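Local coordinates for probable tagatose 6-phosphate kinase (Sinorhizobium meliloti, PDB 3TXV), which probably acts on sugar phosphates, perhaps as a tagatose-6-phosphate kinase, and belongs to the GatZ/KbaZ-like family, at residues F125-L130 and V261-S266; V158-V163 and F220-G225. All coordinates share one frame; numbering follows the deposited sequence.

Contact 1 (F125-L130 and V261-S266)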
loop_
_atom_site.group_PDB
_atom_site.type_symbol
_atom_site.label_atom_id
_atom_site.label_comp_id
_atom_site.label_asym_id
_atom_site.label_seq_id
_atom_site.Cartn_x
_atom_site.Cartn_y
_atom_site.Cartn_z
ATOM N N PHE A 125 -7.465 -13.185 -6.571
ATOM C CA PHE A 125 -6.831 -11.918 -6.905
ATOM C C PHE A 125 -7.136 -11.594 -8.327
ATOM O O PHE A 125 -6.908 -12.411 -9.193
ATOM C CB PHE A 125 -5.328 -11.986 -6.719
ATOM C CG PHE A 125 -4.890 -11.957 -5.289
ATOM C CD1 PHE A 125 -5.030 -13.081 -4.479
ATOM C CD2 PHE A 125 -4.312 -10.809 -4.760
ATOM C CE1 PHE A 125 -4.614 -13.067 -3.152
ATOM C CE2 PHE A 125 -3.879 -10.777 -3.424
ATOM C CZ PHE A 125 -4.035 -11.914 -2.614
ATOM N N THR A 126 -7.684 -10.406 -8.547
ATOM C CA THR A 126 -8.169 -9.980 -9.864
ATOM C C THR A 126 -7.457 -8.718 -10.402
ATOM O O THR A 126 -7.749 -8.252 -11.508
ATOM C CB THR A 126 -9.721 -9.791 -9.864
ATOM O OG1 THR A 126 -10.081 -8.775 -8.913
ATOM N N LYS A 127 -6.527 -8.167 -9.628
ATOM C CA LYS A 127 -5.599 -7.195 -10.204
ATOM C C LYS A 127 -4.201 -7.739 -10.091
ATOM O O LYS A 127 -3.785 -8.095 -9.004
ATOM C CB LYS A 127 -5.708 -5.844 -9.530
ATOM C CG LYS A 127 -5.130 -4.702 -10.305
ATOM C CD LYS A 127 -5.454 -3.429 -9.576
ATOM C CE LYS A 127 -4.350 -2.363 -9.742
ATOM N NZ LYS A 127 -3.043 -2.675 -9.080
ATOM N N LEU A 128 -3.488 -7.835 -11.214
ATOM C CA LEU A 128 -2.132 -8.426 -11.218
ATOM C C LEU A 128 -1.116 -7.475 -11.813
ATOM O O LEU A 128 -1.157 -7.143 -13.006
ATOM C CB LEU A 128 -2.109 -9.756 -11.981
ATOM C CG LEU A 128 -2.533 -11.089 -11.337
ATOM C CD1 LEU A 128 -3.355 -10.984 -10.050
ATOM C CD2 LEU A 128 -3.246 -11.935 -12.360
ATOM N N HIS A 129 -0.216 -7.000 -10.975
ATOM C CA HIS A 129 0.834 -6.132 -11.475
ATOM C C HIS A 129 2.091 -6.960 -11.768
ATOM O O HIS A 129 2.647 -7.656 -10.892
ATOM C CB HIS A 129 1.092 -5.009 -10.487
ATOM C CG HIS A 129 2.291 -4.193 -10.798
ATOM N ND1 HIS A 129 3.156 -3.762 -9.821
ATOM C CD2 HIS A 129 2.779 -3.729 -11.964
ATOM C CE1 HIS A 129 4.126 -3.055 -10.372
ATOM N NE2 HIS A 129 3.922 -3.022 -11.675
ATOM N N LEU A 130 2.497 -6.921 -13.026
ATOM C CA LEU A 130 3.573 -7.765 -13.478
ATOM C C LEU A 130 4.829 -6.940 -13.659
ATOM O O LEU A 130 5.012 -6.240 -14.676
ATOM C CB LEU A 130 3.192 -8.456 -14.784
ATOM C CG LEU A 130 2.011 -9.421 -14.744
ATOM C CD1 LEU A 130 1.659 -9.860 -16.146
ATOM C CD2 LEU A 130 2.290 -10.614 -13.833
ATOM N N VAL A 261 -5.169 3.238 -18.231
ATOM C CA VAL A 261 -4.904 4.405 -17.391
ATOM C C VAL A 261 -3.504 4.274 -16.809
ATOM O O VAL A 261 -2.880 3.228 -16.951
ATOM C CB VAL A 261 -5.930 4.494 -16.255
ATOM C CG1 VAL A 261 -7.346 4.518 -16.820
ATOM C CG2 VAL A 261 -5.778 3.317 -15.322
ATOM N N PHE A 262 -3.017 5.315 -16.138
ATOM C CA PHE A 262 -1.808 5.173 -15.304
ATOM C C PHE A 262 -2.056 4.796 -13.834
ATOM O O PHE A 262 -2.889 5.397 -13.171
ATOM C CB PHE A 262 -0.960 6.425 -15.360
ATOM C CG PHE A 262 -0.371 6.680 -16.700
ATOM C CD1 PHE A 262 0.066 5.624 -17.491
ATOM C CD2 PHE A 262 -0.220 7.986 -17.171
ATOM C CE1 PHE A 262 0.631 5.864 -18.744
ATOM C CE2 PHE A 262 0.327 8.237 -18.406
ATOM C CZ PHE A 262 0.756 7.179 -19.195
ATOM N N GLU A 263 -1.330 3.793 -13.349
ATOM C CA GLU A 263 -1.157 3.580 -11.925
ATOM C C GLU A 263 -0.021 4.435 -11.425
ATOM O O GLU A 263 1.080 4.482 -12.031
ATOM C CB GLU A 263 -0.811 2.138 -11.645
ATOM C CG GLU A 263 -0.673 1.822 -10.184
ATOM C CD GLU A 263 -0.916 0.350 -9.865
ATOM O OE1 GLU A 263 -1.989 -0.196 -10.238
ATOM O OE2 GLU A 263 -0.027 -0.255 -9.214
ATOM N N ALA A 264 -0.282 5.127 -10.321
ATOM C CA ALA A 264 0.768 5.915 -9.669
ATOM C C ALA A 264 1.067 5.430 -8.245
ATOM O O ALA A 264 0.157 5.219 -7.434
ATOM C CB ALA A 264 0.446 7.400 -9.716
ATOM N N HIS A 265 2.348 5.218 -7.965
ATOM C CA HIS A 265 2.769 4.796 -6.630
ATOM C C HIS A 265 3.281 6.010 -5.868
ATOM O O HIS A 265 3.730 6.973 -6.471
ATOM C CB HIS A 265 3.871 3.726 -6.706
ATOM C CG HIS A 265 3.414 2.401 -7.251
ATOM N ND1 HIS A 265 4.130 1.232 -7.055
ATOM C CD2 HIS A 265 2.315 2.054 -7.969
ATOM C CE1 HIS A 265 3.492 0.230 -7.639
ATOM N NE2 HIS A 265 2.393 0.702 -8.207
ATOM N N SER A 266 3.208 5.951 -4.544
ATOM C CA SER A 266 3.745 6.998 -3.662
ATOM C C SER A 266 2.962 8.304 -3.740
ATOM O O SER A 266 3.536 9.402 -3.716
ATOM C CB SER A 266 5.262 7.243 -3.894
ATOM O OG SER A 266 5.915 6.063 -4.314
#

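Contact 2 (V158-V163 and F220-G225)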
loop_
_atom_site.group_PDB
_atom_site.type_symbol
_atom_site.label_atom_id
_atom_site.label_comp_id
_atom_site.label_asym_id
_atom_site.label_seq_id
_atom_site.Cartn_x
_atom_site.Cartn_y
_atom_site.Cartn_z
ATOM N N VAL A 158 0.763 -17.842 -17.557
ATOM C CA VAL A 158 0.655 -18.866 -16.533
ATOM C C VAL A 158 -0.566 -18.474 -15.759
ATOM O O VAL A 158 -1.292 -19.330 -15.244
ATOM C CB VAL A 158 1.896 -18.927 -15.648
ATOM C CG1 VAL A 158 1.692 -19.881 -14.484
ATOM C CG2 VAL A 158 3.105 -19.371 -16.478
ATOM N N ALA A 159 -0.811 -17.164 -15.727
ATOM C CA ALA A 159 -1.950 -16.602 -15.009
ATOM C C ALA A 159 -3.204 -17.140 -15.636
ATOM O O ALA A 159 -3.991 -17.799 -14.959
ATOM C CB ALA A 159 -1.939 -15.093 -15.054
ATOM N N GLU A 160 -3.345 -16.883 -16.936
ATOM C CA GLU A 160 -4.491 -17.346 -17.731
ATOM C C GLU A 160 -4.730 -18.843 -17.604
ATOM O O GLU A 160 -5.866 -19.267 -17.445
ATOM C CB GLU A 160 -4.326 -17.006 -19.216
ATOM C CG GLU A 160 -4.411 -15.540 -19.548
ATOM C CD GLU A 160 -5.732 -14.911 -19.160
ATOM O OE1 GLU A 160 -6.763 -15.357 -19.710
ATOM O OE2 GLU A 160 -5.740 -13.961 -18.331
ATOM N N ASP A 161 -3.676 -19.648 -17.674
ATOM C CA ASP A 161 -3.872 -21.088 -17.637
ATOM C C ASP A 161 -4.563 -21.498 -16.347
ATOM O O ASP A 161 -5.422 -22.368 -16.327
ATOM C CB ASP A 161 -2.557 -21.841 -17.799
ATOM C CG ASP A 161 -2.771 -23.256 -18.290
ATOM O OD1 ASP A 161 -3.110 -23.409 -19.492
ATOM O OD2 ASP A 161 -2.623 -24.212 -17.482
ATOM N N ALA A 162 -4.195 -20.832 -15.270
ATOM C CA ALA A 162 -4.718 -21.141 -13.972
ATOM C C ALA A 162 -6.128 -20.601 -13.779
ATOM O O ALA A 162 -6.682 -20.767 -12.687
ATOM C CB ALA A 162 -3.789 -20.561 -12.921
ATOM N N VAL A 163 -6.694 -19.966 -14.826
ATOM C CA VAL A 163 -7.974 -19.219 -14.779
ATOM C C VAL A 163 -8.387 -18.675 -16.176
ATOM O O VAL A 163 -9.357 -19.124 -16.831
ATOM C CB VAL A 163 -7.896 -18.003 -13.799
ATOM N N PHE A 220 -3.279 -9.653 -22.774
ATOM C CA PHE A 220 -2.823 -8.292 -23.030
ATOM C C PHE A 220 -3.947 -7.305 -23.246
ATOM O O PHE A 220 -3.764 -6.117 -23.019
ATOM C CB PHE A 220 -1.865 -8.204 -24.212
ATOM C CG PHE A 220 -1.349 -6.817 -24.454
ATOM C CD1 PHE A 220 -0.250 -6.335 -23.746
ATOM C CD2 PHE A 220 -1.976 -5.973 -25.369
ATOM C CE1 PHE A 220 0.242 -5.021 -23.960
ATOM C CE2 PHE A 220 -1.505 -4.648 -25.586
ATOM C CZ PHE A 220 -0.391 -4.179 -24.876
ATOM N N SER A 221 -5.096 -7.783 -23.713
ATOM C CA SER A 221 -6.245 -6.908 -23.914
ATOM C C SER A 221 -6.814 -6.452 -22.566
ATOM O O SER A 221 -7.457 -5.395 -22.488
ATOM C CB SER A 221 -7.328 -7.597 -24.755
ATOM O OG SER A 221 -7.745 -8.825 -24.178
ATOM N N ARG A 222 -6.565 -7.251 -21.527
ATOM C CA ARG A 222 -6.987 -6.955 -20.171
ATOM C C ARG A 222 -5.880 -6.273 -19.381
ATOM O O ARG A 222 -5.931 -6.237 -18.139
ATOM C CB ARG A 222 -7.407 -8.236 -19.451
ATOM C CG ARG A 222 -8.735 -8.808 -19.914
ATOM C CD ARG A 222 -9.158 -10.005 -19.092
ATOM N NE ARG A 222 -8.250 -11.143 -19.265
ATOM C CZ ARG A 222 -8.335 -12.025 -20.264
ATOM N NH1 ARG A 222 -9.299 -11.917 -21.192
ATOM N NH2 ARG A 222 -7.459 -13.020 -20.346
ATOM N N VAL A 223 -4.881 -5.737 -20.085
ATOM C CA VAL A 223 -3.892 -4.897 -19.432
ATOM C C VAL A 223 -4.481 -3.510 -19.361
ATOM O O VAL A 223 -4.701 -2.851 -20.390
ATOM C CB VAL A 223 -2.538 -4.839 -20.158
ATOM C CG1 VAL A 223 -1.681 -3.708 -19.588
ATOM C CG2 VAL A 223 -1.773 -6.160 -20.036
ATOM N N VAL A 224 -4.750 -3.055 -18.143
ATOM C CA VAL A 224 -5.542 -1.855 -17.973
ATOM C C VAL A 224 -4.721 -0.667 -17.539
ATOM O O VAL A 224 -5.268 0.439 -17.395
ATOM C CB VAL A 224 -6.730 -2.083 -17.027
ATOM C CG1 VAL A 224 -7.700 -3.076 -17.635
ATOM C CG2 VAL A 224 -6.274 -2.571 -15.694
ATOM N N GLY A 225 -3.411 -0.861 -17.356
ATOM C CA GLY A 225 -2.582 0.253 -16.914
ATOM C C GLY A 225 -1.109 0.006 -16.769
ATOM O O GLY A 225 -0.669 -1.144 -16.717
#

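Contact 1 (F125-L130 and V261-S266)
Lys-127 and Glu-263 reach for each other across the interior of a closed parallel barrel, their side chains coming from opposite directions, a worked example of how the interior of a (βα)8 fold can be filled by charge. The strands 127-130 and 261-264 are not neighbours in the sheet, and their closest CA atoms, those of His-129 and Glu-263, stand 9.9 Å apart, so side chains alone span the gap. Lys-127 leaves its strand with CB directed at the far wall. CG lies anti to the backbone N (chi1 -162°), which sends the chain inward; it bends only near its end, where CE comes within 3.2 Å of Glu-263 OE1 and NZ forms a salt bridge of 2.9 Å with that same oxygen. The ammonium meets OE1 on its syn side, 15° out of the carboxylate plane, and has a second acidic partner in Glu-51. The other oxygen, Glu-263 OE2, takes a hydrogen bond of 2.8 Å from His-265 NE2 through its anti lone pair, and also pairs with Lys-287. His-265 in turn directs its edge toward the face of His-129 in an offset edge-to-face pair, the ring centroids 5.9 Å apart. His-129 NE2 is hydrogen-bonded to Gly-176 O, and ND1 to Asp-94 OD1 and His-95 N. Donor atoms of His-265, His-95 and Glu-178 converge on a common point, consistent with a vacant metal site. The buried glutamate thus has both oxygens engaged, and in the network of Glu-51, Lys-127, Glu-263 and Lys-287 the opposite charges would probably balance one another.

Contact 2 (V158-V163 and F220-G225)
Glu-160 sets its carboxylate against the guanidinium edge of Arg-222, the two side chains approaching from opposite directions between the C-terminal part of helix 145-161 and the turn that leads into strand 223-227. OE1 and NH2 form a salt bridge, modelled at 2.5 Å; NH2 sits too close to the carboxylate for its exact place to be trusted. As modelled, and with the same doubt, OE2 lies at the guanidinium edge, in its plane, and the two flat groups are turned 31° from each other. Arg-222 follows Ser-221 in a type I beta turn from Phe-220 to Val-223, and its chain bends at chi3 (-66°), bringing the guanidinium round to the helix. Glu-160 OE2 is also hydrogen-bonded to Tyr-173 OH, on strand 172-176. An alanine in place of Glu-160 would remove the carboxylate, and is likely to leave Arg-222 without its acidic mate in this pair and Tyr-173 OH without this partner. The contact illustrates a surface ion pair near the N-terminal end of a barrel strand: one carboxylate joins an arginine and a tyrosine hydroxyl, linking helix, strand and turn by charge and hydrogen bonding.

After three earlier strands the chain lays down strand 127-130, the fourth of the barrel, and then helix 145-161, whose last turn opens contact 2. Strand 172-176 and helix 197-214 come next, before the turn at 220-223 closes that loop; the 56 intervening residues include the unmodelled parts 164-169 and 179-191. Strand 261-264 then closes contact 1, so contact 2 is nested within contact 1 and the two do not cross. One loop is drawn shut across the barrel interior, the other at the protein surface, near the start of strand 223-227. Their segments meet in the sheet, where Val-261 N probably donates a hydrogen bond to Val-224 O, joining neighbouring strands 223-227 and 261-264.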